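Local coordinates for alcohol dehydrogenase, zinc-containing (Thermotoga maritima, PDB 1VJ0) that catalyses the oxidation of alcohols to aldehydes or ketones as a zinc-containing dehydrogenase of the medium-chain family, at the interface of chains A and B and the interface of chains A and C. Sequence-based numbering; all coordinates share one arbitrary frame. Chains: chain A/B/C, alcohol dehydrogenase, zinc-containing.

Contact 1: the interface of chains A and B. Residues chain A 310-311, 315; chain B 299-302, 324-325.
The phenol hydroxyl of A:Tyr311 reaches chain B through water 1, with A:Tyr311 OH 2.6 Å from the water oxygen. The same water lies 2.7 Å from the backbone carbonyl oxygen B:Ala300 O. In this medium-chain zinc alcohol dehydrogenase the patch pairs helix 310-315 of one subunit with the loop 299-302 of the other. A:Tyr311 lies against that loop. Its CG stands anti to the backbone N (chi1 -178°), which sends the ring away from the helix and along the chain B backbone. One face is covered by the peptide: B:Val301 C sits 3.9 Å from the ring centroid, displaced toward the rim. In the ring plane, B:Val299 O meets the edge near CD1. On the CD2 side the ring runs alongside B:Pro302, pointing the same way, and CD2 is 3.8 Å from the proline CD. Beyond the ring, the hydroxyl also nears the indole of B:Trp325, with A:Tyr311 OH 3.6 Å from CZ3. With an alanine at A:Tyr311, the peptide of B:Val301 would probably lose the ring packed on it, and water 1 its phenol partner. A:Val315 touches two backbone carbonyls with one methyl: its CG1 is 3.3 Å from B:Val299 O and also near B:Ile324 O. Its own carbonyl oxygen abuts CB of B:Trp325. At the other end, A:Val310 CG1 and B:Val299 CG2 meet 4.0 Å apart, the two side chains crossing at about a right angle.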
loop_
_atom_site.group_PDB
_atom_site.type_symbol
_atom_site.label_atom_id
_atom_site.label_comp_id
_atom_site.label_asym_id
_atom_site.label_seq_id
_atom_site.Cartn_x
_atom_site.Cartn_y
_atom_site.Cartn_z
ATOM N N VAL A 310 0.784 -15.894 -21.530
ATOM C CA VAL A 310 1.153 -14.593 -21.008
ATOM C C VAL A 310 0.139 -13.499 -21.343
ATOM O O VAL A 310 -0.187 -12.702 -20.489
ATOM C CB VAL A 310 2.533 -14.174 -21.495
ATOM C CG1 VAL A 310 2.866 -12.729 -21.043
ATOM C CG2 VAL A 310 3.563 -15.207 -21.028
ATOM N N TYR A 311 -0.318 -13.408 -22.582
ATOM C CA TYR A 311 -1.255 -12.352 -22.920
ATOM C C TYR A 311 -2.586 -12.470 -22.173
ATOM O O TYR A 311 -3.056 -11.499 -21.558
ATOM C CB TYR A 311 -1.527 -12.331 -24.413
ATOM C CG TYR A 311 -2.456 -11.245 -24.841
ATOM C CD1 TYR A 311 -2.024 -9.932 -24.854
ATOM C CD2 TYR A 311 -3.756 -11.525 -25.286
ATOM C CE1 TYR A 311 -2.837 -8.914 -25.277
ATOM C CE2 TYR A 311 -4.606 -10.482 -25.719
ATOM C CZ TYR A 311 -4.113 -9.176 -25.696
ATOM O OH TYR A 311 -4.849 -8.080 -26.108
ATOM N N VAL A 315 -1.303 -10.142 -19.076
ATOM C CA VAL A 315 -1.415 -8.762 -19.613
ATOM C C VAL A 315 -2.879 -8.314 -19.748
ATOM O O VAL A 315 -3.351 -7.295 -19.131
ATOM C CB VAL A 315 -0.646 -8.639 -20.935
ATOM C CG1 VAL A 315 -0.814 -7.240 -21.564
ATOM C CG2 VAL A 315 0.801 -9.010 -20.728
ATOM N N VAL B 299 3.783 -7.716 -24.268
ATOM C CA VAL B 299 3.034 -8.690 -25.020
ATOM C C VAL B 299 1.640 -8.159 -25.315
ATOM O O VAL B 299 0.893 -7.832 -24.381
ATOM C CB VAL B 299 2.958 -10.039 -24.307
ATOM C CG1 VAL B 299 2.123 -11.012 -25.105
ATOM C CG2 VAL B 299 4.362 -10.568 -24.030
ATOM N N ALA B 300 1.303 -8.102 -26.600
ATOM C CA ALA B 300 0.114 -7.393 -27.060
ATOM C C ALA B 300 -0.821 -8.211 -27.915
ATOM O O ALA B 300 -1.821 -7.673 -28.380
ATOM C CB ALA B 300 0.532 -6.147 -27.825
ATOM N N VAL B 301 -0.533 -9.506 -28.087
ATOM C CA VAL B 301 -1.371 -10.400 -28.858
ATOM C C VAL B 301 -1.283 -11.778 -28.246
ATOM O O VAL B 301 -0.284 -12.101 -27.585
ATOM C CB VAL B 301 -0.970 -10.487 -30.378
ATOM C CG1 VAL B 301 -1.032 -9.117 -31.064
ATOM C CG2 VAL B 301 0.419 -11.120 -30.611
ATOM N N PRO B 302 -2.307 -12.598 -28.434
ATOM C CA PRO B 302 -2.209 -13.992 -28.010
ATOM C C PRO B 302 -1.023 -14.700 -28.707
ATOM O O PRO B 302 -0.858 -14.545 -29.914
ATOM C CB PRO B 302 -3.542 -14.611 -28.465
ATOM C CG PRO B 302 -4.480 -13.460 -28.543
ATOM C CD PRO B 302 -3.645 -12.262 -28.972
ATOM N N ILE B 324 0.107 -5.712 -17.144
ATOM C CA ILE B 324 -0.252 -4.304 -17.258
ATOM C C ILE B 324 -1.070 -4.088 -18.522
ATOM O O ILE B 324 -0.577 -4.303 -19.648
ATOM C CB ILE B 324 1.039 -3.401 -17.316
ATOM C CG1 ILE B 324 1.939 -3.635 -16.101
ATOM C CG2 ILE B 324 0.633 -1.924 -17.448
ATOM C CD1 ILE B 324 1.342 -3.347 -14.744
ATOM N N TRP B 325 -2.313 -3.648 -18.344
ATOM C CA TRP B 325 -3.245 -3.416 -19.440
ATOM C C TRP B 325 -3.494 -1.892 -19.553
ATOM O O TRP B 325 -3.992 -1.241 -18.611
ATOM C CB TRP B 325 -4.561 -4.185 -19.207
ATOM C CG TRP B 325 -5.493 -3.985 -20.290
ATOM C CD1 TRP B 325 -6.651 -3.295 -20.242
ATOM C CD2 TRP B 325 -5.345 -4.436 -21.650
ATOM N NE1 TRP B 325 -7.248 -3.293 -21.480
ATOM C CE2 TRP B 325 -6.464 -3.978 -22.364
ATOM C CE3 TRP B 325 -4.379 -5.170 -22.328
ATOM C CZ2 TRP B 325 -6.657 -4.239 -23.731
ATOM C CZ3 TRP B 325 -4.592 -5.467 -23.685
ATOM C CH2 TRP B 325 -5.712 -4.987 -24.364
HETATM O O HOH W 1 -3.363 -6.045 -26.918
#

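Contact 2: the interface of chains A and C. Residues chain A 93, 160, 329, 333; chain C 114-115, 119-120.
The lobe that holds the structural zinc of chain C, bound through four cysteines including C:Cys115, packs here against chain A. Its short helix 116-119 ends in C:Lys119, which forms a salt bridge with A:Asp160. The side-chain amine NZ lies 2.7 Å from A:Asp160 OD1 and uses the syn lone pair of that oxygen, the one on the side of OD2. The bond to OD2 is longer and weak. The lysine chain bends at chi2 (-74°) and again at chi4 (49°). These bends carry CD and CE past the carboxylate before NZ turns onto it. The carboxylate is held from its own chain as well. A:Thr329 OG1, at the start of helix 329-340, donates to A:Asp160 OD2 at 2.5 Å, coming from above the carboxylate plane. Water 2 links OD1 to the backbone oxygen C:Glu114 O, lying 2.9 Å from A:Asp160 OD1. Next to this polar cluster the contact is apolar. A:Leu93 crosses C:Lys119 at about a right angle, its CD2 methyl 3.8 Å from CB of the lysine and also near C:Glu114 O. A:Val333 and C:Val120 meet tip to tip, with A:Val333 CG2 3.9 Å from C:Val120 CG2. A:Thr329 crosses the lysine chain at a slant, its CG2 4.1 Å from C:Lys119 CB. The patch thus ties the zinc-bearing lobe of one subunit to its neighbour, and probably helps hold the deposited tetramer together.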
loop_
_atom_site.group_PDB
_atom_site.type_symbol
_atom_site.label_atom_id
_atom_site.label_comp_id
_atom_site.label_asym_id
_atom_site.label_seq_id
_atom_site.Cartn_x
_atom_site.Cartn_y
_atom_site.Cartn_z
ATOM N N LEU A 93 7.674 -12.034 22.388
ATOM C CA LEU A 93 7.491 -10.886 21.479
ATOM C C LEU A 93 6.693 -9.704 22.062
ATOM O O LEU A 93 6.752 -8.596 21.549
ATOM C CB LEU A 93 6.840 -11.346 20.210
ATOM C CG LEU A 93 7.771 -12.131 19.264
ATOM C CD1 LEU A 93 6.989 -13.103 18.390
ATOM C CD2 LEU A 93 8.622 -11.181 18.407
ATOM N N ASP A 160 12.088 -16.215 18.031
ATOM C CA ASP A 160 10.862 -15.484 18.360
ATOM C C ASP A 160 9.851 -16.400 19.027
ATOM O O ASP A 160 9.399 -17.407 18.480
ATOM C CB ASP A 160 10.295 -14.807 17.121
ATOM C CG ASP A 160 11.308 -13.835 16.488
ATOM O OD1 ASP A 160 11.979 -13.068 17.207
ATOM O OD2 ASP A 160 11.542 -13.831 15.286
ATOM N N THR A 329 8.016 -13.698 11.396
ATOM C CA THR A 329 7.451 -13.489 12.709
ATOM C C THR A 329 6.188 -12.630 12.725
ATOM O O THR A 329 5.363 -12.865 13.545
ATOM C CB THR A 329 8.508 -12.889 13.617
ATOM O OG1 THR A 329 9.546 -13.865 13.808
ATOM C CG2 THR A 329 7.956 -12.577 14.999
ATOM N N VAL A 333 2.684 -14.212 14.487
ATOM C CA VAL A 333 1.871 -13.599 15.512
ATOM C C VAL A 333 0.412 -13.481 15.036
ATOM O O VAL A 333 -0.543 -13.802 15.765
ATOM C CB VAL A 333 2.489 -12.201 15.835
ATOM C CG1 VAL A 333 1.489 -11.264 16.470
ATOM C CG2 VAL A 333 3.725 -12.354 16.658
ATOM N N GLU C 114 14.265 -7.840 18.646
ATOM C CA GLU C 114 13.396 -8.814 19.313
ATOM C C GLU C 114 12.026 -8.317 19.748
ATOM O O GLU C 114 11.177 -9.124 20.071
ATOM C CB GLU C 114 14.131 -9.493 20.480
ATOM C CG GLU C 114 14.734 -8.552 21.496
ATOM C CD GLU C 114 15.542 -9.280 22.595
ATOM O OE1 GLU C 114 16.707 -9.708 22.349
ATOM O OE2 GLU C 114 15.003 -9.393 23.716
ATOM N N CYS C 115 11.790 -7.008 19.713
ATOM C CA CYS C 115 10.536 -6.460 20.274
ATOM C C CYS C 115 9.426 -6.382 19.225
ATOM O O CYS C 115 9.630 -6.739 18.058
ATOM C CB CYS C 115 10.801 -5.056 20.819
ATOM S SG CYS C 115 11.103 -3.845 19.512
ATOM N N LYS C 119 10.211 -6.776 15.111
ATOM C CA LYS C 119 9.867 -8.080 14.540
ATOM C C LYS C 119 8.421 -8.259 14.091
ATOM O O LYS C 119 8.138 -9.157 13.305
ATOM C CB LYS C 119 10.167 -9.182 15.568
ATOM C CG LYS C 119 11.650 -9.608 15.645
ATOM C CD LYS C 119 12.037 -10.440 14.436
ATOM C CE LYS C 119 13.476 -11.027 14.476
ATOM N NZ LYS C 119 13.734 -11.694 15.753
ATOM N N VAL C 120 7.482 -7.516 14.672
ATOM C CA VAL C 120 6.073 -7.715 14.363
ATOM C C VAL C 120 5.597 -6.601 13.407
ATOM O O VAL C 120 5.161 -6.902 12.284
ATOM C CB VAL C 120 5.211 -7.861 15.613
ATOM C CG1 VAL C 120 3.721 -8.125 15.239
ATOM C CG2 VAL C 120 5.720 -9.041 16.475
HETATM O O HOH W 2 11.711 -11.902 19.829
#

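Contact 3: the interface of chains A and B. Residues chain A 290, 311, 315-316, 318; chain B 126, 325.
Two groups of chain A lie over one face of the B:Trp325 indole. A:Arg290 NH2 sits above the five-membered ring, 3.3 Å from its centroid, as a cation-pi contact. A:Leu316 CD1 covers the six-membered ring at 3.6 Å from its centroid. The guanidinium does not lie flat on the indole: the planes are 69° apart, and the indole meets its edge at the NH2 end. One face of the guanidinium is capped over its centre by the B:Leu126 CD2 methyl, 4.0 Å from A:Arg290 CZ. Along the guanidinium edge, NE and NH2 both donate to the backbone oxygen A:Leu316 O, which lies in the guanidinium plane; NH2 is 2.8 Å from it. This side-on grip fixes the rotation of the group and holds NH2 over the indole. The arginine chain bends at chi3 (97°), which brings the guanidinium round to that carbonyl. B:Leu126 also wedges its CD2 against A:Asn318 CB, 3.5 Å away. The amide of A:Asn318 stands nearly perpendicular to the indole, and its oxygen takes a bond from the tryptophan backbone: B:Trp325 N to A:Asn318 OD1 is 2.9 Å, with 161° at the hydrogen.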
loop_
_atom_site.group_PDB
_atom_site.type_symbol
_atom_site.label_atom_id
_atom_site.label_comp_id
_atom_site.label_asym_id
_atom_site.label_seq_id
_atom_site.Cartn_x
_atom_site.Cartn_y
_atom_site.Cartn_z
ATOM N N ARG A 290 -10.386 -10.044 -14.202
ATOM C CA ARG A 290 -9.532 -8.937 -14.636
ATOM C C ARG A 290 -9.234 -8.085 -13.407
ATOM O O ARG A 290 -10.155 -7.674 -12.736
ATOM C CB ARG A 290 -10.240 -8.140 -15.697
ATOM C CG ARG A 290 -10.267 -8.865 -17.010
ATOM C CD ARG A 290 -10.717 -7.997 -18.125
ATOM N NE ARG A 290 -9.582 -7.437 -18.852
ATOM C CZ ARG A 290 -9.612 -6.279 -19.498
ATOM N NH1 ARG A 290 -10.716 -5.512 -19.488
ATOM N NH2 ARG A 290 -8.531 -5.854 -20.149
ATOM N N TYR A 311 -0.318 -13.408 -22.582
ATOM C CA TYR A 311 -1.255 -12.352 -22.920
ATOM C C TYR A 311 -2.586 -12.470 -22.173
ATOM O O TYR A 311 -3.056 -11.499 -21.558
ATOM C CB TYR A 311 -1.527 -12.331 -24.413
ATOM C CG TYR A 311 -2.456 -11.245 -24.841
ATOM C CD1 TYR A 311 -2.024 -9.932 -24.854
ATOM C CD2 TYR A 311 -3.756 -11.525 -25.286
ATOM C CE1 TYR A 311 -2.837 -8.914 -25.277
ATOM C CE2 TYR A 311 -4.606 -10.482 -25.719
ATOM C CZ TYR A 311 -4.113 -9.176 -25.696
ATOM O OH TYR A 311 -4.849 -8.080 -26.108
ATOM N N VAL A 315 -1.303 -10.142 -19.076
ATOM C CA VAL A 315 -1.415 -8.762 -19.613
ATOM C C VAL A 315 -2.879 -8.314 -19.748
ATOM O O VAL A 315 -3.351 -7.295 -19.131
ATOM C CB VAL A 315 -0.646 -8.639 -20.935
ATOM C CG1 VAL A 315 -0.814 -7.240 -21.564
ATOM C CG2 VAL A 315 0.801 -9.010 -20.728
ATOM N N LEU A 316 -3.624 -9.053 -20.568
ATOM C CA LEU A 316 -5.015 -8.675 -20.825
ATOM C C LEU A 316 -5.832 -8.692 -19.511
ATOM O O LEU A 316 -6.760 -7.862 -19.281
ATOM C CB LEU A 316 -5.622 -9.649 -21.834
ATOM C CG LEU A 316 -7.045 -9.316 -22.262
ATOM C CD1 LEU A 316 -7.053 -7.965 -22.978
ATOM C CD2 LEU A 316 -7.552 -10.417 -23.193
ATOM N N ASN A 318 -4.548 -7.914 -16.566
ATOM C CA ASN A 318 -3.964 -7.038 -15.566
ATOM C C ASN A 318 -3.884 -7.759 -14.194
ATOM O O ASN A 318 -4.208 -7.190 -13.132
ATOM C CB ASN A 318 -4.717 -5.703 -15.531
ATOM C CG ASN A 318 -3.905 -4.553 -14.948
ATOM O OD1 ASN A 318 -3.358 -3.727 -15.689
ATOM N ND2 ASN A 318 -3.878 -4.452 -13.610
ATOM N N LEU B 126 -9.775 -1.347 -16.858
ATOM C CA LEU B 126 -10.373 -2.644 -17.074
ATOM C C LEU B 126 -11.856 -2.542 -17.419
ATOM O O LEU B 126 -12.508 -3.575 -17.537
ATOM C CB LEU B 126 -10.151 -3.598 -15.870
ATOM C CG LEU B 126 -8.670 -3.724 -15.462
ATOM C CD1 LEU B 126 -8.509 -4.545 -14.215
ATOM C CD2 LEU B 126 -7.802 -4.321 -16.567
ATOM N N TRP B 325 -2.313 -3.648 -18.344
ATOM C CA TRP B 325 -3.245 -3.416 -19.440
ATOM C C TRP B 325 -3.494 -1.892 -19.553
ATOM O O TRP B 325 -3.992 -1.241 -18.611
ATOM C CB TRP B 325 -4.561 -4.185 -19.207
ATOM C CG TRP B 325 -5.493 -3.985 -20.290
ATOM C CD1 TRP B 325 -6.651 -3.295 -20.242
ATOM C CD2 TRP B 325 -5.345 -4.436 -21.650
ATOM N NE1 TRP B 325 -7.248 -3.293 -21.480
ATOM C CE2 TRP B 325 -6.464 -3.978 -22.364
ATOM C CE3 TRP B 325 -4.379 -5.170 -22.328
ATOM C CZ2 TRP B 325 -6.657 -4.239 -23.731
ATOM C CZ3 TRP B 325 -4.592 -5.467 -23.685
ATOM C CH2 TRP B 325 -5.712 -4.987 -24.364
#

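Contacts 1 and 3 are neighbouring parts of the A-B interface. Their C-alpha centres are about 7 Å apart, and they share A:Tyr311, A:Val315 and B:Trp325. Helix 310-315 serves both, and B:Trp325 connects the tyrosine side with the arginine side. Contact 2 lies about 41 Å from contact 1 and about 38 Å from contact 3, centre to centre, and joins chain A to chain C. Chain A therefore uses separate surfaces for two partners. Each interface is two-fold symmetric, so every contact recurs with the chains exchanged. Two such interfaces would suit the four-chain deposited assembly as a dimer of dimers.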